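Local coordinates for UDP-N-acetylglucosamine 4,6-dehydratase (Vibrio fischeri, PDB 3PVZ) that catalyses the 4,6-dehydration of UDP-N-acetylglucosamine and binds NAD as its nicotinamide cofactor, at the interface of chains A and B. Residues are numbered along the deposited sequence; one frame, centred on the assembly and turned at random. Chains: chain A/B, UDP-N-acetylglucosamine 4,6-dehydratase.

The interface of chains A and B. Residues chain A 132-133, 135-136, 139, 370; chain B 96, 101-102, 105.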
# COMPACT_ATOMS: atom_id res chain seq x y z
N PHE A 132 8.03 -6.84 -13.69
CA PHE A 132 6.64 -6.97 -13.30
C PHE A 132 6.23 -5.77 -12.46
O PHE A 132 5.23 -5.14 -12.75
CB PHE A 132 6.43 -8.32 -12.61
CG PHE A 132 7.19 -9.44 -13.26
CD1 PHE A 132 6.90 -9.83 -14.57
CD2 PHE A 132 8.23 -10.08 -12.60
CE1 PHE A 132 7.62 -10.85 -15.19
CE2 PHE A 132 8.95 -11.10 -13.21
CZ PHE A 132 8.63 -11.49 -14.51
N THR A 133 7.03 -5.41 -11.49
CA THR A 133 6.81 -4.18 -10.75
C THR A 133 6.85 -2.94 -11.66
O THR A 133 6.04 -2.03 -11.50
CB THR A 133 7.80 -4.03 -9.59
OG1 THR A 133 7.87 -5.25 -8.84
CG2 THR A 133 7.36 -2.94 -8.67
N MSE A 135 6.04 -2.79 -14.83
CA MSE A 135 4.81 -2.73 -15.62
C MSE A 135 3.70 -2.19 -14.73
O MSE A 135 2.93 -1.37 -15.18
CB MSE A 135 4.40 -4.10 -16.16
CG MSE A 135 3.13 -4.15 -16.95
SE MSE A 135 3.22 -3.05 -18.51
CE MSE A 135 3.95 -4.43 -19.72
N ARG A 136 3.67 -2.60 -13.47
CA ARG A 136 2.65 -2.09 -12.58
C ARG A 136 2.77 -0.57 -12.40
O ARG A 136 1.79 0.12 -12.27
CB ARG A 136 2.67 -2.81 -11.22
CG ARG A 136 1.62 -2.24 -10.30
CD ARG A 136 1.51 -2.92 -8.96
NE ARG A 136 0.55 -2.17 -8.15
CZ ARG A 136 0.69 -1.90 -6.86
NH1 ARG A 136 1.75 -2.28 -6.17
NH2 ARG A 136 -0.21 -1.17 -6.25
N ASP A 139 1.27 1.11 -15.19
CA ASP A 139 -0.19 1.01 -15.15
C ASP A 139 -0.76 2.00 -14.17
O ASP A 139 -1.73 2.73 -14.50
CB ASP A 139 -0.68 -0.41 -14.77
CG ASP A 139 -0.70 -1.36 -15.95
OD1 ASP A 139 -0.74 -0.87 -17.10
OD2 ASP A 139 -0.68 -2.61 -15.73
N TRP A 370 7.29 -10.25 -21.07
CA TRP A 370 8.05 -9.12 -21.49
C TRP A 370 9.30 -9.02 -20.62
O TRP A 370 9.37 -9.59 -19.52
CB TRP A 370 7.20 -7.84 -21.40
CG TRP A 370 6.75 -7.49 -20.03
CD1 TRP A 370 7.42 -6.75 -19.14
CD2 TRP A 370 5.50 -7.83 -19.41
NE1 TRP A 370 6.69 -6.60 -17.99
CE2 TRP A 370 5.50 -7.25 -18.13
CE3 TRP A 370 4.37 -8.54 -19.82
CZ2 TRP A 370 4.44 -7.39 -17.24
CZ3 TRP A 370 3.32 -8.68 -18.95
CH2 TRP A 370 3.36 -8.10 -17.66
N LEU B 96 3.32 -6.35 -6.01
CA LEU B 96 2.34 -6.70 -7.02
C LEU B 96 0.97 -7.02 -6.43
O LEU B 96 0.85 -7.48 -5.28
CB LEU B 96 2.81 -7.92 -7.82
CG LEU B 96 4.14 -7.78 -8.57
CD1 LEU B 96 4.42 -9.12 -9.33
CD2 LEU B 96 4.12 -6.56 -9.55
N ILE B 101 -2.50 -8.95 -14.29
CA ILE B 101 -1.71 -9.54 -15.37
C ILE B 101 -0.22 -9.51 -15.02
O ILE B 101 0.51 -10.31 -15.54
CB ILE B 101 -1.86 -8.78 -16.75
CG1 ILE B 101 -3.28 -8.83 -17.33
CG2 ILE B 101 -0.93 -9.37 -17.80
CD1 ILE B 101 -4.26 -9.84 -16.71
N GLU B 102 0.23 -8.58 -14.17
CA GLU B 102 1.67 -8.45 -13.86
C GLU B 102 2.13 -9.62 -13.01
O GLU B 102 3.23 -10.16 -13.20
CB GLU B 102 2.00 -7.14 -13.15
CG GLU B 102 1.80 -5.89 -13.99
CD GLU B 102 0.42 -5.29 -13.84
OE1 GLU B 102 -0.52 -6.00 -13.43
OE2 GLU B 102 0.26 -4.10 -14.13
N ALA B 105 2.14 -12.77 -15.20
CA ALA B 105 3.44 -12.75 -15.90
C ALA B 105 4.58 -13.21 -14.99
O ALA B 105 5.40 -14.00 -15.41
CB ALA B 105 3.75 -11.38 -16.45
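The backbone carbonyl O of A:Phe132 is packed by two side chains of chain B, B:Leu96 through its methyl CD2 and B:Glu102 through its methylene CG, each 3.7 Å from the oxygen; these are carbon contacts, not hydrogen bonds. B:Glu102 bends at chi2 (91°), which lays its chain against helix 131-154 of chain A. There it crosses the selenomethionine A:Met135 at about a right angle, CG to CG at 3.7 Å. Its carboxylate faces that of A:Asp139 tip to tip, the planes 79° apart, but the modelled spacing of OE2 and OD2 is too short to interpret. The guanidinium of A:Arg136 does not offset the charge by direct contact, since its NE lies 6.3 Å from B:Glu102 OE2. B:Ala105, one turn further along helix 101-109, sets its CB over one face of the benzo ring of A:Trp370, 3.5 Å from CH2. The methyl CE of A:Met135 covers the opposite face, 3.6 Å from the ring plane and over its centre; sandwiched between two methyl groups, the indole should be helped to stay flat. A:Phe132 spans two contacts: ring atom CD1 lies 4.0 Å from B:Ala105 CB, while its CB meets B:Leu96 CD1 at 3.9 Å. The other leucine methyl, CD2, approaches A:Thr133 CA at 3.8 Å. This patch, where helix 101-109 and loop residue B:Leu96 pack on helix 131-154 and loop residue A:Trp370, is repeated by the two-fold symmetry and probably helps hold the deposited dimer together.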